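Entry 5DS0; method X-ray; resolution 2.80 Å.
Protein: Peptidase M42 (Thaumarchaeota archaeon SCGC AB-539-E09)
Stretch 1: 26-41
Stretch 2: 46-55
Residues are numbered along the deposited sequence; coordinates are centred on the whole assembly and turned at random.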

# COMPACT_ATOMS: atom_id res chain seq x y z
N VAL C 26 -47.25 -15.75 -10.42
CA VAL C 26 -47.65 -14.40 -9.96
C VAL C 26 -48.61 -13.75 -10.98
O VAL C 26 -49.58 -13.11 -10.61
CB VAL C 26 -46.43 -13.50 -9.56
CG1 VAL C 26 -45.60 -13.18 -10.77
CG2 VAL C 26 -46.88 -12.18 -8.95
N ASN C 27 -48.38 -13.97 -12.26
CA ASN C 27 -49.26 -13.42 -13.27
C ASN C 27 -50.59 -14.16 -13.35
O ASN C 27 -51.59 -13.61 -13.77
CB ASN C 27 -48.52 -13.34 -14.61
CG ASN C 27 -47.65 -12.09 -14.70
OD1 ASN C 27 -47.44 -11.40 -13.71
ND2 ASN C 27 -47.13 -11.81 -15.88
N ALA C 28 -50.59 -15.43 -12.94
CA ALA C 28 -51.84 -16.20 -12.79
C ALA C 28 -52.71 -15.58 -11.71
O ALA C 28 -53.92 -15.47 -11.86
CB ALA C 28 -51.53 -17.65 -12.47
N ILE C 29 -52.08 -15.19 -10.62
CA ILE C 29 -52.79 -14.54 -9.51
C ILE C 29 -53.43 -13.23 -9.96
O ILE C 29 -54.54 -12.90 -9.55
CB ILE C 29 -51.83 -14.26 -8.33
CG1 ILE C 29 -51.51 -15.58 -7.61
CG2 ILE C 29 -52.42 -13.27 -7.36
CD1 ILE C 29 -50.15 -15.60 -6.97
N CYS C 30 -52.71 -12.51 -10.81
CA CYS C 30 -53.20 -11.26 -11.37
C CYS C 30 -54.39 -11.50 -12.29
O CYS C 30 -55.38 -10.79 -12.20
CB CYS C 30 -52.08 -10.53 -12.13
SG CYS C 30 -50.74 -9.91 -11.07
N LYS C 31 -54.29 -12.49 -13.17
CA LYS C 31 -55.40 -12.80 -14.07
C LYS C 31 -56.66 -13.15 -13.32
O LYS C 31 -57.74 -12.72 -13.70
CB LYS C 31 -55.06 -13.95 -15.01
CG LYS C 31 -54.12 -13.56 -16.12
CD LYS C 31 -53.94 -14.69 -17.13
CE LYS C 31 -52.66 -15.45 -16.85
NZ LYS C 31 -52.53 -16.67 -17.68
N GLU C 32 -56.50 -13.95 -12.27
CA GLU C 32 -57.65 -14.40 -11.50
C GLU C 32 -58.36 -13.24 -10.79
O GLU C 32 -59.58 -13.12 -10.85
CB GLU C 32 -57.24 -15.46 -10.48
CG GLU C 32 -58.44 -16.18 -9.89
CD GLU C 32 -58.05 -17.29 -8.93
OE1 GLU C 32 -56.85 -17.39 -8.58
OE2 GLU C 32 -58.94 -18.08 -8.54
N TYR C 33 -57.59 -12.37 -10.14
CA TYR C 33 -58.15 -11.23 -9.47
C TYR C 33 -58.88 -10.30 -10.43
O TYR C 33 -59.89 -9.69 -10.06
CB TYR C 33 -57.05 -10.44 -8.79
CG TYR C 33 -57.53 -9.31 -7.92
CD1 TYR C 33 -57.89 -9.53 -6.61
CD2 TYR C 33 -57.58 -8.01 -8.40
CE1 TYR C 33 -58.31 -8.51 -5.81
CE2 TYR C 33 -57.99 -6.96 -7.60
CZ TYR C 33 -58.35 -7.22 -6.31
OH TYR C 33 -58.75 -6.19 -5.48
N MSE C 34 -58.38 -10.22 -11.66
CA MSE C 34 -58.92 -9.28 -12.65
C MSE C 34 -59.98 -9.83 -13.57
O MSE C 34 -60.53 -9.06 -14.36
CB MSE C 34 -57.78 -8.74 -13.50
CG MSE C 34 -56.82 -7.90 -12.67
SE MSE C 34 -57.57 -6.10 -12.30
CE MSE C 34 -57.34 -5.39 -14.12
N GLU C 35 -60.29 -11.12 -13.50
CA GLU C 35 -61.33 -11.70 -14.38
C GLU C 35 -62.60 -10.88 -14.41
O GLU C 35 -63.10 -10.56 -15.49
CB GLU C 35 -61.65 -13.16 -14.02
CG GLU C 35 -60.93 -14.19 -14.89
CD GLU C 35 -60.75 -15.55 -14.21
OE1 GLU C 35 -61.71 -16.03 -13.56
OE2 GLU C 35 -59.63 -16.12 -14.31
N PRO C 36 -63.13 -10.50 -13.24
CA PRO C 36 -64.38 -9.73 -13.26
C PRO C 36 -64.26 -8.25 -13.58
O PRO C 36 -65.28 -7.59 -13.66
CB PRO C 36 -64.92 -9.92 -11.83
CG PRO C 36 -63.72 -10.17 -11.00
CD PRO C 36 -62.74 -10.90 -11.87
N TYR C 37 -63.06 -7.72 -13.77
CA TYR C 37 -62.89 -6.26 -13.93
C TYR C 37 -62.31 -5.77 -15.27
O TYR C 37 -62.49 -4.61 -15.62
CB TYR C 37 -62.03 -5.70 -12.79
CG TYR C 37 -62.55 -6.06 -11.41
CD1 TYR C 37 -63.77 -5.58 -10.95
CD2 TYR C 37 -61.82 -6.90 -10.57
CE1 TYR C 37 -64.25 -5.92 -9.70
CE2 TYR C 37 -62.28 -7.24 -9.31
CZ TYR C 37 -63.50 -6.74 -8.88
OH TYR C 37 -63.96 -7.09 -7.64
N ALA C 38 -61.60 -6.63 -15.98
CA ALA C 38 -60.99 -6.22 -17.24
C ALA C 38 -61.90 -6.57 -18.40
O ALA C 38 -62.50 -7.64 -18.42
CB ALA C 38 -59.64 -6.88 -17.42
N ASP C 39 -61.97 -5.68 -19.38
CA ASP C 39 -62.80 -5.91 -20.56
C ASP C 39 -62.12 -6.89 -21.52
O ASP C 39 -62.78 -7.55 -22.31
CB ASP C 39 -63.11 -4.58 -21.25
CG ASP C 39 -63.86 -3.60 -20.33
OD1 ASP C 39 -64.76 -4.04 -19.59
OD2 ASP C 39 -63.53 -2.38 -20.34
N GLU C 40 -60.80 -7.01 -21.44
CA GLU C 40 -60.04 -7.90 -22.32
C GLU C 40 -58.64 -8.10 -21.73
O GLU C 40 -58.18 -7.29 -20.93
CB GLU C 40 -59.96 -7.30 -23.72
CG GLU C 40 -59.43 -8.23 -24.81
CD GLU C 40 -59.18 -7.52 -26.14
OE1 GLU C 40 -59.92 -6.55 -26.46
OE2 GLU C 40 -58.24 -7.93 -26.87
N VAL C 41 -57.99 -9.20 -22.10
CA VAL C 41 -56.64 -9.51 -21.62
C VAL C 41 -55.71 -9.87 -22.78
O VAL C 41 -55.97 -10.80 -23.51
CB VAL C 41 -56.66 -10.70 -20.64
CG1 VAL C 41 -55.27 -10.98 -20.10
CG2 VAL C 41 -57.65 -10.46 -19.50
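Stretch 2 (46-55) LGSVTFIAKG

Stretch 2 runs as an extended chain along one side of stretch 1, with residues 49-53 forming a strand. Its direction relative to the helix at 26-34 is nearly parallel: the two axes make an angle of 15° between their N-to-C directions and approach to 9.5 Å. Past the helix, stretch 1 turns back, so that Glu-40 and Val-41 pair with the same strand in antiparallel fashion. The contact buries 719 Å², both sides summed.

Leu-46 makes no contact with stretch 1. Gly-47 begins the interface through its backbone: Asn-27 ND2 donates a hydrogen bond to Gly-47 O at 2.8 Å, with an N-H...O angle of 135°. The phi/psi pair of Gly-47, 120°/1°, would jam a CB against the preceding carbonyl oxygen, so the backbone by itself calls for glycine here. Ser-48 follows with its CA-to-CB bond pointing away.

At Val-49 (phi/psi -107°/143°) the strand begins, and the CB points toward the helix. The CA atoms of Val-49 and Asn-27 lie 6.7 Å apart, and Val-49 CG1 comes to 3.9 Å from Lys-31 CE, the aliphatic part of the lysine covering the valine. Thr-50 directs its CB sideways and contributes mainly its carbonyl, which receives a CA-H...O contact from Val-41: Val-41 CA to Thr-50 O is 3.4 Å, with 142° at the hydrogen.

Phe-51 has the largest covered area in stretch 2, 124 Å². Its backbone faces Val-41 in a non-hydrogen-bonded antiparallel pair, CA to CA 4.8 Å, and both side chains project from the same face of the sheet. With chi1 at -54° (m), the ring reaches the helix. Selenomethionine Met-34 lies over one ring face: its CG is 3.9 Å from the ring centroid and 7° off the normal, a CH-pi contact, while its CE meets Phe-51 CB at 3.5 Å. Lys-31 N is near the ring plane, at the edge, 3.9 Å from Phe-51 CZ. Cys-30 CB packs 4.0 Å from Phe-51 CZ, Val-41 CG2 lies 4.0 Å from Phe-51 CD1, and Ala-38 CB touches Phe-51 CB at 3.9 Å.

Ile-52 is the hydrogen-bonded partner of Glu-40, CA to CA 5.2 Å, with both side chains on the sheet face opposite that of Phe-51. Ile-52 N donates to Glu-40 O at 2.9 Å and 172°, a nearly straight bond. Ile-52 O accepts from Asp-39 N at 2.8 Å and only weakly from Glu-40 N at 3.5 Å, both at 139°. Glu-40 CD also comes to 4.1 Å from Ile-52 CD1.

Ala-53 ends the strand, its CA 3.5 Å from Asp-39 OD2. The same carboxylate oxygen accepts a hydrogen bond from Lys-54 N at 2.8 Å and 163°. The Lys-54 CB points sideways, but the chain extends back to stretch 1, where NZ forms a salt bridge with Glu-40 OE1 at 2.7 Å. Gly-55 then leaves the contact.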

# COMPACT_ATOMS: atom_id res chain seq x y z
N LEU C 46 -43.17 -13.13 -23.78
CA LEU C 46 -42.27 -13.29 -22.65
C LEU C 46 -43.01 -13.66 -21.37
O LEU C 46 -42.39 -14.17 -20.43
CB LEU C 46 -41.45 -12.02 -22.44
CG LEU C 46 -40.10 -11.96 -23.17
CD1 LEU C 46 -40.19 -12.42 -24.61
CD2 LEU C 46 -39.51 -10.56 -23.10
N GLY C 47 -44.31 -13.41 -21.31
CA GLY C 47 -45.10 -13.72 -20.12
C GLY C 47 -45.79 -12.53 -19.46
O GLY C 47 -46.44 -12.71 -18.44
N SER C 48 -45.65 -11.33 -20.02
CA SER C 48 -46.37 -10.16 -19.50
C SER C 48 -47.84 -10.30 -19.81
O SER C 48 -48.20 -10.59 -20.94
CB SER C 48 -45.90 -8.85 -20.14
OG SER C 48 -44.49 -8.73 -20.14
N VAL C 49 -48.68 -10.12 -18.79
CA VAL C 49 -50.12 -10.03 -19.04
C VAL C 49 -50.58 -8.57 -18.85
O VAL C 49 -50.09 -7.85 -17.97
CB VAL C 49 -51.01 -11.01 -18.21
CG1 VAL C 49 -50.48 -12.45 -18.07
CG2 VAL C 49 -51.18 -10.47 -16.83
N THR C 50 -51.52 -8.16 -19.68
CA THR C 50 -51.98 -6.80 -19.77
C THR C 50 -53.52 -6.78 -19.78
O THR C 50 -54.15 -7.49 -20.55
CB THR C 50 -51.44 -6.14 -21.06
OG1 THR C 50 -50.01 -6.30 -21.15
CG2 THR C 50 -51.79 -4.65 -21.10
N PHE C 51 -54.09 -5.94 -18.93
CA PHE C 51 -55.53 -5.86 -18.75
C PHE C 51 -56.05 -4.58 -19.33
O PHE C 51 -55.56 -3.50 -19.00
CB PHE C 51 -55.85 -5.89 -17.26
CG PHE C 51 -55.25 -7.06 -16.55
CD1 PHE C 51 -55.82 -8.31 -16.70
CD2 PHE C 51 -54.12 -6.92 -15.77
CE1 PHE C 51 -55.27 -9.41 -16.06
CE2 PHE C 51 -53.58 -8.00 -15.12
CZ PHE C 51 -54.15 -9.25 -15.26
N ILE C 52 -57.06 -4.69 -20.19
CA ILE C 52 -57.61 -3.54 -20.90
C ILE C 52 -58.95 -3.12 -20.32
O ILE C 52 -59.86 -3.94 -20.16
CB ILE C 52 -57.78 -3.84 -22.39
CG1 ILE C 52 -56.45 -4.33 -22.97
CG2 ILE C 52 -58.25 -2.60 -23.13
CD1 ILE C 52 -56.54 -4.86 -24.39
N ALA C 53 -59.05 -1.84 -19.98
CA ALA C 53 -60.32 -1.21 -19.62
C ALA C 53 -60.70 -0.27 -20.76
O ALA C 53 -60.03 0.75 -20.96
CB ALA C 53 -60.19 -0.46 -18.30
N LYS C 54 -61.75 -0.63 -21.50
CA LYS C 54 -62.11 0.06 -22.73
C LYS C 54 -62.74 1.42 -22.51
O LYS C 54 -63.35 1.70 -21.48
CB LYS C 54 -63.03 -0.81 -23.60
CG LYS C 54 -62.34 -2.00 -24.25
CD LYS C 54 -63.18 -2.58 -25.40
CE LYS C 54 -62.79 -4.01 -25.80
NZ LYS C 54 -61.31 -4.27 -25.85
N GLY C 55 -62.54 2.26 -23.50
CA GLY C 55 -63.13 3.59 -23.58
C GLY C 55 -62.87 4.02 -25.01
O GLY C 55 -63.05 3.23 -25.94